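Local coordinates for uncharacterized protein (Bacteroides vulgatus, PDB 4QB7) that is probably a component of the tip of fimbriae, the cell-surface filaments that mediate cell adhesion and biofilm formation, at residues Asp17-Val22 with Gln161-His166. Numbering follows the deposited sequence.
Sequences DVYTEV and QFKFSH. With SO4 (sulfate ion), chain M.
K163 lies over one face of the Y19 ring. Its CE stands above the ring centre, 4.1 Å from the Y19 centroid, as a CH-pi contact. The K163 ammonium sits off-centre, with NZ 4.5 Å from the same centroid, in a cation-pi contact. The K163 chain bends at chi2 (141°), which places CD over this ring. The Q161 amide meets the edge of the Y19 ring. The two planes are nearly perpendicular, 83° apart, and Q161 NE2 lies in the ring plane.

Q161 runs side by side with D17, both pointing the same way. The planes of the D17 carboxylate and the Q161 amide are 25° apart. Q161 NE2 gives D17 OD2 a weak hydrogen bond of 3.4 Å. It also makes a weak bond to O4 of a sulfate ion, probably from the crystallisation liquor.

V18 points to the other face of the sheet, with F162. Its CG1 touches the edge of the F164 ring, in plane, 3.7 Å from F164 CD2.

The backbones pair as parallel strands. F162 N bonds to D17 O at 2.8 Å, and Y19 N bonds to F162 O at 2.8 Å, nearly straight. Past Y19 the chains part, and one water bridges Y19 O to F164 N.

The 161-166 segment belongs to the fimbrillin-like region, of the transthyretin clan. Strand 15-18, within the predicted propeptide, extends its mixed sheet by pairing parallel with the long strand 159-178. D17 also shares a backbone bond with V160. Strand 141-143 lines the 161-166 segment, and D143 accepts a bond from K163 N. F40 meets F162 and F164 edge-to-face, and strand 90-97 packs on both. Helix 30-36 covers V18 through T31 and F164 through L34.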
ATOM      1  N   ASP A  17      15.895 -12.061 -12.645  1.00 47.47           N
ATOM      2  CA  ASP A  17      14.566 -12.618 -12.802  1.00 46.80           C
ATOM      3  C   ASP A  17      13.703 -12.104 -11.678  1.00 47.52           C
ATOM      4  O   ASP A  17      14.204 -11.828 -10.599  1.00 47.57           O
ATOM      5  CB  ASP A  17      14.610 -14.157 -12.823  1.00 49.57           C
ATOM      6  CG  ASP A  17      13.268 -14.820 -13.077  1.00 59.93           C
ATOM      7  OD1 ASP A  17      12.470 -14.269 -13.895  1.00 61.71           O
ATOM      8  OD2 ASP A  17      13.022 -15.900 -12.487  1.00 61.58           O
ATOM      9  N   VAL A  18      12.421 -11.926 -11.942  1.00 43.03           N
ATOM     10  CA  VAL A  18      11.435 -11.485 -10.961  1.00 41.23           C
ATOM     11  C   VAL A  18      10.359 -12.547 -10.958  1.00 49.07           C
ATOM     12  O   VAL A  18       9.849 -12.923 -12.018  1.00 49.14           O
ATOM     13  CB  VAL A  18      10.895 -10.064 -11.205  1.00 42.36           C
ATOM     14  CG1 VAL A  18       9.865  -9.670 -10.153  1.00 40.85           C
ATOM     15  CG2 VAL A  18      12.027  -9.055 -11.246  1.00 41.64           C
ATOM     16  N   TYR A  19      10.102 -13.099  -9.773  1.00 48.78           N
ATOM     17  CA  TYR A  19       9.148 -14.164  -9.544  1.00 51.12           C
ATOM     18  C   TYR A  19       7.745 -13.647  -9.784  1.00 58.25           C
ATOM     19  O   TYR A  19       7.425 -12.532  -9.382  1.00 56.20           O
ATOM     20  CB  TYR A  19       9.326 -14.715  -8.126  1.00 53.49           C
ATOM     21  CG  TYR A  19       8.237 -15.642  -7.643  1.00 57.74           C
ATOM     22  CD1 TYR A  19       7.073 -15.139  -7.067  1.00 59.33           C
ATOM     23  CD2 TYR A  19       8.410 -17.025  -7.666  1.00 60.61           C
ATOM     24  CE1 TYR A  19       6.072 -15.987  -6.596  1.00 62.06           C
ATOM     25  CE2 TYR A  19       7.426 -17.885  -7.175  1.00 62.94           C
ATOM     26  CZ  TYR A  19       6.256 -17.361  -6.641  1.00 74.29           C
ATOM     27  OH  TYR A  19       5.263 -18.190  -6.169  1.00 81.79           O
ATOM     28  N   THR A  20       6.937 -14.453 -10.504  1.00 60.46           N
ATOM     29  CA  THR A  20       5.546 -14.178 -10.852  1.00 61.92           C
ATOM     30  C   THR A  20       4.648 -15.064  -9.981  1.00 70.66           C
ATOM     31  O   THR A  20       4.793 -16.296  -9.947  1.00 71.42           O
ATOM     32  CB  THR A  20       5.282 -14.379 -12.368  1.00 65.03           C
ATOM     33  OG1 THR A  20       6.188 -13.594 -13.126  1.00 63.72           O
ATOM     34  CG2 THR A  20       3.890 -13.969 -12.770  1.00 63.04           C
ATOM     35  N   GLU A  21       3.714 -14.412  -9.294  1.00 69.29           N
ATOM     36  CA  GLU A  21       2.713 -15.035  -8.420  1.00 70.81           C
ATOM     37  C   GLU A  21       1.586 -15.687  -9.265  1.00 77.94           C
ATOM     38  O   GLU A  21       1.332 -15.252 -10.395  1.00 77.31           O
ATOM     39  CB  GLU A  21       2.140 -13.984  -7.432  1.00 71.35           C
ATOM     40  CG  GLU A  21       1.640 -12.685  -8.075  1.00 84.32           C
ATOM     41  CD  GLU A  21       2.610 -11.526  -8.295  1.00105.78           C
ATOM     42  OE1 GLU A  21       3.715 -11.738  -8.859  1.00 92.10           O
ATOM     43  OE2 GLU A  21       2.204 -10.380  -7.988  1.00 92.44           O
ATOM     44  N   VAL A  22       0.910 -16.718  -8.707  1.00 76.70           N
ATOM     45  CA  VAL A  22      -0.193 -17.438  -9.369  1.00104.37           C
ATOM     46  C   VAL A  22      -1.512 -16.649  -9.203  1.00113.53           C
ATOM     47  O   VAL A  22      -1.702 -15.602  -9.825  1.00 74.23           O
ATOM     48  CB  VAL A  22      -0.315 -18.894  -8.832  1.00109.18           C
ATOM     49  CG1 VAL A  22      -1.501 -19.620  -9.460  1.00110.15           C
ATOM     50  CG2 VAL A  22       0.982 -19.680  -9.055  1.00109.40           C
ATOM     51  N   GLN A 161      16.924 -14.338  -8.492  1.00 43.53           N
ATOM     52  CA  GLN A 161      15.473 -14.283  -8.609  1.00 42.21           C
ATOM     53  C   GLN A 161      14.883 -13.458  -7.469  1.00 47.19           C
ATOM     54  O   GLN A 161      14.891 -13.895  -6.312  1.00 47.68           O
ATOM     55  CB  GLN A 161      14.828 -15.671  -8.643  1.00 43.61           C
ATOM     56  CG  GLN A 161      13.332 -15.542  -8.957  1.00 55.36           C
ATOM     57  CD  GLN A 161      12.511 -16.771  -8.719  1.00 72.37           C
ATOM     58  OE1 GLN A 161      12.595 -17.419  -7.670  1.00 67.81           O
ATOM     59  NE2 GLN A 161      11.622 -17.055  -9.657  1.00 67.33           N
ATOM     60  N   PHE A 162      14.329 -12.287  -7.809  1.00 42.09           N
ATOM     61  CA  PHE A 162      13.700 -11.412  -6.848  1.00 39.88           C
ATOM     62  C   PHE A 162      12.254 -11.832  -6.668  1.00 45.41           C
ATOM     63  O   PHE A 162      11.623 -12.318  -7.597  1.00 45.97           O
ATOM     64  CB  PHE A 162      13.819  -9.943  -7.279  1.00 40.60           C
ATOM     65  CG  PHE A 162      15.247  -9.467  -7.414  1.00 40.86           C
ATOM     66  CD1 PHE A 162      15.960  -9.028  -6.301  1.00 42.22           C
ATOM     67  CD2 PHE A 162      15.886  -9.469  -8.656  1.00 42.04           C
ATOM     68  CE1 PHE A 162      17.296  -8.624  -6.421  1.00 43.15           C
ATOM     69  CE2 PHE A 162      17.221  -9.061  -8.777  1.00 44.77           C
ATOM     70  CZ  PHE A 162      17.921  -8.647  -7.658  1.00 43.04           C
ATOM     71  N   LYS A 163      11.758 -11.676  -5.451  1.00 42.25           N
ATOM     72  CA  LYS A 163      10.427 -12.020  -4.966  1.00 41.93           C
ATOM     73  C   LYS A 163      10.006 -10.818  -4.152  1.00 45.24           C
ATOM     74  O   LYS A 163      10.551 -10.597  -3.076  1.00 44.87           O
ATOM     75  CB  LYS A 163      10.553 -13.299  -4.113  1.00 45.29           C
ATOM     76  CG  LYS A 163       9.427 -14.317  -4.152  1.00 59.64           C
ATOM     77  CD  LYS A 163      10.112 -15.688  -4.145  1.00 76.50           C
ATOM     78  CE  LYS A 163       9.302 -16.848  -3.617  1.00 87.51           C
ATOM     79  NZ  LYS A 163       9.967 -18.149  -3.951  1.00 88.09           N
ATOM     80  N   PHE A 164       9.153  -9.962  -4.718  1.00 41.81           N
ATOM     81  CA  PHE A 164       8.735  -8.726  -4.078  1.00 40.30           C
ATOM     82  C   PHE A 164       7.543  -8.910  -3.156  1.00 45.12           C
ATOM     83  O   PHE A 164       6.579  -9.592  -3.509  1.00 45.00           O
ATOM     84  CB  PHE A 164       8.409  -7.682  -5.142  1.00 41.23           C
ATOM     85  CG  PHE A 164       9.653  -7.178  -5.831  1.00 42.16           C
ATOM     86  CD1 PHE A 164      10.511  -6.289  -5.188  1.00 43.52           C
ATOM     87  CD2 PHE A 164       9.956  -7.573  -7.129  1.00 43.82           C
ATOM     88  CE1 PHE A 164      11.660  -5.820  -5.826  1.00 44.61           C
ATOM     89  CE2 PHE A 164      11.123  -7.121  -7.757  1.00 46.69           C
ATOM     90  CZ  PHE A 164      11.958  -6.236  -7.107  1.00 44.45           C
ATOM     91  N   SER A 165       7.607  -8.288  -1.968  1.00 41.53           N
ATOM     92  CA  SER A 165       6.513  -8.330  -0.994  1.00 40.45           C
ATOM     93  C   SER A 165       5.953  -6.946  -0.791  1.00 42.38           C
ATOM     94  O   SER A 165       6.704  -5.979  -0.850  1.00 39.83           O
ATOM     95  CB  SER A 165       7.006  -8.890   0.335  1.00 43.69           C
ATOM     96  OG  SER A 165       7.020 -10.305   0.318  1.00 52.13           O
ATOM     97  N   HIS A 166       4.639  -6.842  -0.557  1.00 41.62           N
ATOM     98  CA  HIS A 166       3.964  -5.558  -0.287  1.00 41.59           C
ATOM     99  C   HIS A 166       4.169  -5.213   1.185  1.00 46.21           C
ATOM    100  O   HIS A 166       3.739  -5.969   2.075  1.00 46.99           O
ATOM    101  CB  HIS A 166       2.490  -5.634  -0.661  1.00 42.34           C
ATOM    102  CG  HIS A 166       2.256  -5.910  -2.120  1.00 46.13           C
ATOM    103  ND1 HIS A 166       2.229  -4.891  -3.057  1.00 47.86           N
ATOM    104  CD2 HIS A 166       2.022  -7.079  -2.750  1.00 48.32           C
ATOM    105  CE1 HIS A 166       1.983  -5.471  -4.220  1.00 47.32           C
ATOM    106  NE2 HIS A 166       1.852  -6.786  -4.086  1.00 48.07           N
TER
HETATM  107  S   SO4 M 412       9.563 -20.343  -9.958  0.60 90.85           S
HETATM  108  O1  SO4 M 412       8.613 -21.357 -10.426  0.60 90.65           O
HETATM  109  O2  SO4 M 412       9.869 -20.551  -8.535  0.60 89.88           O
HETATM  110  O3  SO4 M 412      10.802 -20.437 -10.733  0.60 90.91           O
HETATM  111  O4  SO4 M 412       8.966 -19.022 -10.155  0.60 91.19           O
HETATM  112  O   HOH W   1       7.581 -10.968  -7.155  1.00 40.50           O